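Local structure of Adp-heptose LPS heptosyltransferase II (Escherichia coli, 1PSW) at residues 178-183 / 240-245; 197-202 / 228-233. The protein transfers the second heptose from ADP-heptose onto the heptosyl-Kdo2-lipid A module during synthesis of the lipopolysaccharide core oligosaccharide. All blocks are in the same frame, centred on the assembly; numbering follows the deposited sequence.

Contact 1. Residues 178-183 / 240-245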
ATOM      1  N   SER A 178     -13.907  -8.921  21.030  1.00 27.71           N
ATOM      2  CA  SER A 178     -13.435  -7.649  21.565  1.00 29.24           C
ATOM      3  C   SER A 178     -12.854  -7.876  22.958  1.00 28.79           C
ATOM      4  O   SER A 178     -12.444  -6.930  23.626  1.00 28.70           O
ATOM      5  CB  SER A 178     -14.584  -6.643  21.663  1.00 31.44           C
ATOM      6  OG  SER A 178     -15.218  -6.452  20.405  1.00 35.01           O
ATOM      7  N   GLU A 179     -12.821  -9.132  23.394  1.00 29.04           N
ATOM      8  CA  GLU A 179     -12.298  -9.458  24.715  1.00 29.35           C
ATOM      9  C   GLU A 179     -10.777  -9.324  24.834  1.00 29.59           C
ATOM     10  O   GLU A 179     -10.227  -9.429  25.931  1.00 28.35           O
ATOM     11  CB  GLU A 179     -12.742 -10.871  25.122  1.00 32.90           C
ATOM     12  CG  GLU A 179     -14.238 -10.992  25.435  1.00 37.11           C
ATOM     13  CD  GLU A 179     -14.662 -12.406  25.814  1.00 40.18           C
ATOM     14  OE1 GLU A 179     -14.065 -12.980  26.749  1.00 40.91           O
ATOM     15  OE2 GLU A 179     -15.599 -12.948  25.182  1.00 41.52           O
ATOM     16  N   ARG A 180     -10.093  -9.097  23.718  1.00 27.57           N
ATOM     17  CA  ARG A 180      -8.643  -8.928  23.751  1.00 27.03           C
ATOM     18  C   ARG A 180      -8.150  -8.065  22.593  1.00 25.79           C
ATOM     19  O   ARG A 180      -8.681  -8.138  21.481  1.00 24.85           O
ATOM     20  CB  ARG A 180      -7.937 -10.301  23.756  1.00 28.70           C
ATOM     21  CG  ARG A 180      -7.828 -10.888  25.168  1.00 32.08           C
ATOM     22  CD  ARG A 180      -7.634 -12.401  25.219  1.00 34.33           C
ATOM     23  NE  ARG A 180      -6.390 -12.841  24.611  1.00 33.16           N
ATOM     24  CZ  ARG A 180      -5.560 -13.737  25.145  1.00 32.61           C
ATOM     25  NH1 ARG A 180      -5.827 -14.304  26.314  1.00 30.64           N
ATOM     26  NH2 ARG A 180      -4.448 -14.069  24.504  1.00 28.78           N
ATOM     27  N   PRO A 181      -7.148  -7.205  22.855  1.00 23.05           N
ATOM     28  CA  PRO A 181      -6.575  -6.322  21.833  1.00 22.72           C
ATOM     29  C   PRO A 181      -5.936  -7.146  20.720  1.00 21.40           C
ATOM     30  O   PRO A 181      -5.443  -8.249  20.963  1.00 21.28           O
ATOM     31  CB  PRO A 181      -5.563  -5.486  22.619  1.00 22.03           C
ATOM     32  CG  PRO A 181      -5.166  -6.395  23.746  1.00 23.87           C
ATOM     33  CD  PRO A 181      -6.496  -6.980  24.158  1.00 24.64           C
HETATM   34  N   MSE A 182      -5.933  -6.604  19.509  1.00 19.72           N
HETATM   35  CA  MSE A 182      -5.399  -7.320  18.368  1.00 20.70           C
HETATM   36  C   MSE A 182      -4.083  -6.824  17.804  1.00 18.33           C
HETATM   37  O   MSE A 182      -3.809  -5.622  17.744  1.00 17.04           O
HETATM   38  CB  MSE A 182      -6.412  -7.308  17.223  1.00 22.15           C
HETATM   39  CG  MSE A 182      -7.843  -7.516  17.662  1.00 33.84           C
HETATM   40 SE   MSE A 182      -9.072  -7.433  16.169  1.00 50.99          SE
HETATM   41  CE  MSE A 182      -8.864  -5.606  15.684  1.00 41.24           C
ATOM     42  N   ILE A 183      -3.277  -7.778  17.365  1.00 16.73           N
ATOM     43  CA  ILE A 183      -2.010  -7.483  16.720  1.00 16.04           C
ATOM     44  C   ILE A 183      -2.218  -8.081  15.333  1.00 16.95           C
ATOM     45  O   ILE A 183      -2.717  -9.201  15.202  1.00 17.96           O
ATOM     46  CB  ILE A 183      -0.836  -8.190  17.414  1.00 17.33           C
ATOM     47  CG1 ILE A 183      -0.680  -7.658  18.852  1.00 17.67           C
ATOM     48  CG2 ILE A 183       0.436  -7.979  16.599  1.00 17.46           C
ATOM     49  CD1 ILE A 183      -0.232  -6.205  18.932  1.00 19.97           C
ATOM     50  N   GLN A 240      -4.647 -21.318  18.996  1.00 30.62           N
ATOM     51  CA  GLN A 240      -5.376 -21.160  17.739  1.00 31.97           C
ATOM     52  C   GLN A 240      -6.694 -20.418  17.927  1.00 31.16           C
ATOM     53  O   GLN A 240      -7.225 -19.825  16.985  1.00 31.44           O
ATOM     54  CB  GLN A 240      -5.644 -22.522  17.102  1.00 32.22           C
ATOM     55  CG  GLN A 240      -4.400 -23.196  16.551  1.00 34.49           C
ATOM     56  CD  GLN A 240      -4.718 -24.462  15.779  1.00 36.61           C
ATOM     57  OE1 GLN A 240      -3.833 -25.104  15.216  1.00 39.41           O
ATOM     58  NE2 GLN A 240      -5.992 -24.828  15.752  1.00 39.98           N
ATOM     59  N   ALA A 241      -7.223 -20.456  19.144  1.00 30.48           N
ATOM     60  CA  ALA A 241      -8.478 -19.779  19.453  1.00 31.29           C
ATOM     61  C   ALA A 241      -8.282 -18.267  19.455  1.00 30.91           C
ATOM     62  O   ALA A 241      -9.248 -17.501  19.423  1.00 31.14           O
ATOM     63  CB  ALA A 241      -8.993 -20.232  20.813  1.00 30.91           C
ATOM     64  N   TRP A 242      -7.021 -17.847  19.495  1.00 28.74           N
ATOM     65  CA  TRP A 242      -6.680 -16.430  19.511  1.00 26.35           C
ATOM     66  C   TRP A 242      -5.871 -15.996  18.292  1.00 25.09           C
ATOM     67  O   TRP A 242      -5.163 -14.989  18.332  1.00 23.69           O
ATOM     68  CB  TRP A 242      -5.908 -16.093  20.786  1.00 26.58           C
ATOM     69  CG  TRP A 242      -6.739 -16.189  22.029  1.00 28.95           C
ATOM     70  CD1 TRP A 242      -6.529 -17.012  23.102  1.00 28.60           C
ATOM     71  CD2 TRP A 242      -7.885 -15.393  22.353  1.00 29.04           C
ATOM     72  NE1 TRP A 242      -7.469 -16.771  24.077  1.00 30.81           N
ATOM     73  CE2 TRP A 242      -8.314 -15.783  23.643  1.00 29.43           C
ATOM     74  CE3 TRP A 242      -8.590 -14.383  21.681  1.00 28.37           C
ATOM     75  CZ2 TRP A 242      -9.416 -15.201  24.273  1.00 29.55           C
ATOM     76  CZ3 TRP A 242      -9.688 -13.802  22.310  1.00 29.40           C
ATOM     77  CH2 TRP A 242     -10.088 -14.215  23.595  1.00 29.51           C
ATOM     78  N   CYS A 243      -5.974 -16.763  17.212  1.00 23.82           N
ATOM     79  CA  CYS A 243      -5.273 -16.439  15.975  1.00 25.23           C
ATOM     80  C   CYS A 243      -6.210 -16.708  14.799  1.00 26.28           C
ATOM     81  O   CYS A 243      -6.595 -17.848  14.550  1.00 26.79           O
ATOM     82  CB  CYS A 243      -3.989 -17.267  15.826  1.00 24.91           C
ATOM     83  SG  CYS A 243      -3.025 -16.817  14.346  1.00 29.67           S
ATOM     84  N   ARG A 244      -6.577 -15.650  14.082  1.00 24.19           N
ATOM     85  CA  ARG A 244      -7.483 -15.764  12.945  1.00 23.73           C
ATOM     86  C   ARG A 244      -6.804 -15.488  11.608  1.00 23.32           C
ATOM     87  O   ARG A 244      -6.117 -14.478  11.441  1.00 22.35           O
ATOM     88  CB  ARG A 244      -8.660 -14.802  13.132  1.00 25.95           C
ATOM     89  CG  ARG A 244      -9.708 -14.856  12.034  1.00 28.63           C
ATOM     90  CD  ARG A 244     -11.079 -15.208  12.595  1.00 32.79           C
ATOM     91  NE  ARG A 244     -12.155 -14.947  11.639  1.00 34.83           N
ATOM     92  CZ  ARG A 244     -12.365 -15.647  10.529  1.00 36.57           C
ATOM     93  NH1 ARG A 244     -11.573 -16.668  10.225  1.00 37.22           N
ATOM     94  NH2 ARG A 244     -13.365 -15.321   9.716  1.00 36.42           N
ATOM     95  N   ASN A 245      -7.008 -16.398  10.663  1.00 21.98           N
ATOM     96  CA  ASN A 245      -6.439 -16.263   9.329  1.00 21.42           C
ATOM     97  C   ASN A 245      -7.456 -15.595   8.400  1.00 21.10           C
ATOM     98  O   ASN A 245      -8.406 -16.234   7.952  1.00 21.84           O
ATOM     99  CB  ASN A 245      -6.047 -17.647   8.786  1.00 21.77           C
ATOM    100  CG  ASN A 245      -5.424 -17.587   7.399  1.00 23.08           C
ATOM    101  OD1 ASN A 245      -5.088 -16.512   6.897  1.00 21.26           O
ATOM    102  ND2 ASN A 245      -5.258 -18.752   6.776  1.00 23.48           N
TER
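At one rim of the C-terminal Rossmann-like domain of this GT-B glycosyltransferase, Arg180 and Trp242 form a cation-pi stack. Each sits just before a strand of the parallel sheet, Arg180 ahead of strand 182-186 and Trp242 ahead of the outermost strand 243-245. Strand 215-218 runs between those two, so the side chains reach across its start. Trp242 lies in a type I turn from Gln240 to Cys243, which brings the chain from helix 237-240 into the edge strand.

The guanidinium of Arg180 lies flat on one face of the indole, with the two planes only 8° apart. Arg180 CZ stands 3.7 Å from the centroid of the Trp242 five-membered ring, almost straight above it. Further back along the side chain, Arg180 CD makes a CH-pi contact with the six-membered ring of Trp242, 3.5 Å from its centroid. The arginine therefore spans both rings. A bend at chi3 (63°) helps lay its end along the indole. The guanidinium has polar partners too: Arg180 NH2 hydrogen-bonds the carbonyl oxygen of Tyr214 and, weakly, that of Ile210. Trp242 itself also packs on Gln215 and Ile210. An alanine in place of Trp242 would probably leave the guanidinium without the ring it lies on, freer to turn while tethered through NH2. Over the middle of the indole, Arg180 NE lies 3.6 Å from Trp242 CE2, one of the two atoms shared by the two rings.

Contact 2. Residues 197-202 / 228-233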
ATOM      1  N   TRP A 197       9.390 -12.992   6.166  1.00 17.57           N
ATOM      2  CA  TRP A 197       9.931 -13.461   7.432  1.00 17.63           C
ATOM      3  C   TRP A 197       9.340 -14.870   7.477  1.00 16.14           C
ATOM      4  O   TRP A 197       8.191 -15.070   7.082  1.00 16.99           O
ATOM      5  CB  TRP A 197       9.392 -12.621   8.576  1.00 15.50           C
ATOM      6  CG  TRP A 197      10.147 -12.761   9.846  1.00 14.35           C
ATOM      7  CD1 TRP A 197      11.498 -12.823  10.000  1.00 14.35           C
ATOM      8  CD2 TRP A 197       9.590 -12.753  11.164  1.00 14.24           C
ATOM      9  NE1 TRP A 197      11.826 -12.835  11.343  1.00 14.57           N
ATOM     10  CE2 TRP A 197      10.673 -12.783  12.074  1.00 15.42           C
ATOM     11  CE3 TRP A 197       8.279 -12.685  11.664  1.00 14.78           C
ATOM     12  CZ2 TRP A 197      10.483 -12.789  13.456  1.00 14.76           C
ATOM     13  CZ3 TRP A 197       8.092 -12.684  13.046  1.00 12.64           C
ATOM     14  CH2 TRP A 197       9.192 -12.722  13.922  1.00 15.48           C
ATOM     15  N   PRO A 198      10.112 -15.869   7.938  1.00 16.65           N
ATOM     16  CA  PRO A 198       9.637 -17.260   8.010  1.00 15.23           C
ATOM     17  C   PRO A 198       8.304 -17.501   8.719  1.00 16.08           C
ATOM     18  O   PRO A 198       8.027 -16.927   9.775  1.00 15.93           O
ATOM     19  CB  PRO A 198      10.782 -17.976   8.713  1.00 15.83           C
ATOM     20  CG  PRO A 198      11.982 -17.219   8.238  1.00 16.95           C
ATOM     21  CD  PRO A 198      11.526 -15.776   8.341  1.00 16.74           C
ATOM     22  N   HIS A 199       7.490 -18.371   8.130  1.00 15.72           N
ATOM     23  CA  HIS A 199       6.202 -18.720   8.706  1.00 17.20           C
ATOM     24  C   HIS A 199       6.350 -19.182  10.157  1.00 18.31           C
ATOM     25  O   HIS A 199       5.498 -18.885  11.000  1.00 17.93           O
ATOM     26  CB  HIS A 199       5.517 -19.830   7.888  1.00 17.93           C
ATOM     27  CG  HIS A 199       6.299 -21.106   7.800  1.00 19.09           C
ATOM     28  ND1 HIS A 199       7.328 -21.292   6.901  1.00 20.22           N
ATOM     29  CD2 HIS A 199       6.210 -22.259   8.508  1.00 18.94           C
ATOM     30  CE1 HIS A 199       7.838 -22.501   7.058  1.00 20.50           C
ATOM     31  NE2 HIS A 199       7.177 -23.108   8.028  1.00 20.59           N
ATOM     32  N   TYR A 200       7.417 -19.914  10.466  1.00 18.79           N
ATOM     33  CA  TYR A 200       7.594 -20.386  11.837  1.00 18.62           C
ATOM     34  C   TYR A 200       7.988 -19.271  12.793  1.00 18.41           C
ATOM     35  O   TYR A 200       7.730 -19.362  13.993  1.00 18.06           O
ATOM     36  CB  TYR A 200       8.610 -21.530  11.891  1.00 17.88           C
ATOM     37  CG  TYR A 200       9.863 -21.304  11.083  1.00 16.93           C
ATOM     38  CD1 TYR A 200      10.965 -20.655  11.631  1.00 17.82           C
ATOM     39  CD2 TYR A 200       9.951 -21.767   9.775  1.00 18.26           C
ATOM     40  CE1 TYR A 200      12.130 -20.477  10.896  1.00 16.17           C
ATOM     41  CE2 TYR A 200      11.096 -21.598   9.032  1.00 18.97           C
ATOM     42  CZ  TYR A 200      12.184 -20.954   9.596  1.00 18.80           C
ATOM     43  OH  TYR A 200      13.319 -20.802   8.848  1.00 19.34           O
ATOM     44  N   HIS A 201       8.628 -18.223  12.281  1.00 17.82           N
ATOM     45  CA  HIS A 201       8.969 -17.105  13.152  1.00 17.85           C
ATOM     46  C   HIS A 201       7.671 -16.370  13.494  1.00 17.81           C
ATOM     47  O   HIS A 201       7.471 -15.965  14.640  1.00 18.21           O
ATOM     48  CB  HIS A 201       9.964 -16.151  12.489  1.00 18.53           C
ATOM     49  CG  HIS A 201      11.390 -16.615  12.572  1.00 20.57           C
ATOM     50  ND1 HIS A 201      11.790 -17.637  13.402  1.00 21.90           N
ATOM     51  CD2 HIS A 201      12.502 -16.193  11.925  1.00 19.89           C
ATOM     52  CE1 HIS A 201      13.094 -17.831  13.261  1.00 22.28           C
ATOM     53  NE2 HIS A 201      13.547 -16.970  12.374  1.00 21.64           N
ATOM     54  N   TYR A 202       6.782 -16.201  12.515  1.00 17.14           N
ATOM     55  CA  TYR A 202       5.509 -15.538  12.794  1.00 17.79           C
ATOM     56  C   TYR A 202       4.724 -16.360  13.819  1.00 19.24           C
ATOM     57  O   TYR A 202       4.055 -15.798  14.686  1.00 19.57           O
ATOM     58  CB  TYR A 202       4.667 -15.367  11.512  1.00 17.58           C
ATOM     59  CG  TYR A 202       4.958 -14.089  10.735  1.00 16.98           C
ATOM     60  CD1 TYR A 202       4.625 -12.831  11.268  1.00 17.65           C
ATOM     61  CD2 TYR A 202       5.577 -14.129   9.482  1.00 16.59           C
ATOM     62  CE1 TYR A 202       4.902 -11.644  10.567  1.00 14.20           C
ATOM     63  CE2 TYR A 202       5.861 -12.950   8.776  1.00 13.25           C
ATOM     64  CZ  TYR A 202       5.524 -11.720   9.320  1.00 14.54           C
ATOM     65  OH  TYR A 202       5.813 -10.557   8.634  1.00 15.19           O
ATOM     66  N   GLY A 228      -1.009 -18.478   5.877  1.00 22.03           N
ATOM     67  CA  GLY A 228      -1.693 -18.236   7.131  1.00 21.99           C
ATOM     68  C   GLY A 228      -2.014 -19.530   7.852  1.00 22.96           C
ATOM     69  O   GLY A 228      -1.923 -19.607   9.075  1.00 20.95           O
ATOM     70  N   ASN A 229      -2.404 -20.550   7.092  1.00 23.13           N
ATOM     71  CA  ASN A 229      -2.730 -21.845   7.675  1.00 24.53           C
ATOM     72  C   ASN A 229      -1.492 -22.553   8.220  1.00 23.89           C
ATOM     73  O   ASN A 229      -1.575 -23.240   9.232  1.00 24.59           O
ATOM     74  CB  ASN A 229      -3.421 -22.746   6.644  1.00 27.13           C
ATOM     75  CG  ASN A 229      -4.919 -22.485   6.537  1.00 29.98           C
ATOM     76  OD1 ASN A 229      -5.514 -21.811   7.383  1.00 31.31           O
ATOM     77  ND2 ASN A 229      -5.540 -23.037   5.499  1.00 30.54           N
ATOM     78  N   GLU A 230      -0.350 -22.389   7.557  1.00 22.42           N
ATOM     79  CA  GLU A 230       0.880 -23.027   8.014  1.00 22.24           C
ATOM     80  C   GLU A 230       1.306 -22.402   9.341  1.00 23.33           C
ATOM     81  O   GLU A 230       1.898 -23.065  10.186  1.00 23.03           O
ATOM     82  CB  GLU A 230       1.991 -22.889   6.955  1.00 24.02           C
ATOM     83  CG  GLU A 230       3.304 -23.603   7.325  1.00 26.32           C
ATOM     84  CD  GLU A 230       4.304 -23.702   6.172  1.00 28.27           C
ATOM     85  OE1 GLU A 230       4.509 -22.697   5.449  1.00 24.78           O
ATOM     86  OE2 GLU A 230       4.918 -24.784   6.000  1.00 29.75           O
ATOM     87  N   ILE A 231       0.993 -21.122   9.522  1.00 23.05           N
ATOM     88  CA  ILE A 231       1.315 -20.418  10.760  1.00 23.60           C
ATOM     89  C   ILE A 231       0.422 -20.955  11.881  1.00 24.72           C
ATOM     90  O   ILE A 231       0.899 -21.283  12.973  1.00 25.75           O
ATOM     91  CB  ILE A 231       1.098 -18.886  10.600  1.00 23.00           C
ATOM     92  CG1 ILE A 231       2.126 -18.327   9.612  1.00 23.69           C
ATOM     93  CG2 ILE A 231       1.208 -18.188  11.948  1.00 22.77           C
ATOM     94  CD1 ILE A 231       1.903 -16.871   9.216  1.00 21.42           C
ATOM     95  N   LEU A 232      -0.875 -21.054  11.606  1.00 25.79           N
ATOM     96  CA  LEU A 232      -1.841 -21.563  12.586  1.00 28.45           C
ATOM     97  C   LEU A 232      -1.556 -23.002  13.004  1.00 28.87           C
ATOM     98  O   LEU A 232      -1.760 -23.372  14.158  1.00 28.47           O
ATOM     99  CB  LEU A 232      -3.256 -21.499  12.010  1.00 31.06           C
ATOM    100  CG  LEU A 232      -4.153 -20.341  12.420  1.00 33.31           C
ATOM    101  CD1 LEU A 232      -5.393 -20.374  11.556  1.00 35.56           C
ATOM    102  CD2 LEU A 232      -4.523 -20.444  13.899  1.00 33.34           C
ATOM    103  N   ALA A 233      -1.107 -23.809  12.051  1.00 30.61           N
ATOM    104  CA  ALA A 233      -0.811 -25.212  12.310  1.00 32.21           C
ATOM    105  C   ALA A 233       0.338 -25.394  13.300  1.00 32.67           C
ATOM    106  O   ALA A 233       0.573 -26.498  13.788  1.00 34.60           O
ATOM    107  CB  ALA A 233      -0.491 -25.924  11.004  1.00 30.52           C
TER
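His199 and Glu230 stack face to face where the first turn of helix 199-211 meets helix 225-232. The two helices flank the parallel sheet of the C-terminal Rossmann-like domain. His199 follows the N-cap residue Pro198, and its CA lies 5.6 Å from the CA of Ile231, a close approach of the two backbones.

The tight, buried part is apolar and belongs to Ile231. Ile231 CG1 rests 3.7 Å from His199 O. Ile231 CD1 lies 3.9 Å from Tyr202 CB. The ring of Tyr202 then leads away from this helix. Trp197 CE3 sits over one face of the Tyr202 ring, which also meets Phe185. Pro187 touches both Ile231 and Tyr202.

The solvent side is polar. Glu230 is exposed, and its CG is anti to the backbone N (chi1 -177°), with an extended chain that carries the carboxylate across to the histidine. Imidazole and carboxylate planes are 6° apart. Glu230 CD lies 3.3 Å from His199 CD2, and OE1 stands above the middle of the ring. Tyr200 CD2 approaches the opposite face of the imidazole, toward its rim. With His199 CG between the backbone N and the carbonyl carbon (chi1 60°), the ring is set between Tyr200 and Glu230.

Glu230 OE1 is 3.5 Å from His199 ND1 and Glu230 OE2 is 3.5 Å from His199 NE2, but both angles are poor and neither pair is hydrogen-bonded. ND1 is instead bonded to Tyr323 OH, which helps fix the rotation of the ring. The carboxylate thus meets the imidazole over its face. If the histidine is protonated, the carboxylate would probably attract it by charge across the ring face, without a directed bond.

In the fold
Both contacts belong to the C-terminal half of the enzyme, with centres about 15 Å apart, and contact 2 is nested in the chain loop closed by contact 1. Contact 1 is a surface contact near the starts of sheet strands, carried by one residue pair. Contact 2 joins two helices and is partly buried, apolar inside and polar outside. Strand 182-186 of contact 1 leads on to helix 199-211 of contact 2, and Trp242 touches Ile210 on that helix. Both lay flat groups face on, a cation over an indole or a carboxylate over an imidazole. They touch directly: Asn245 ND2 probably hydrogen-bonds Asn229 OD1, and Leu232 packs on Cys243.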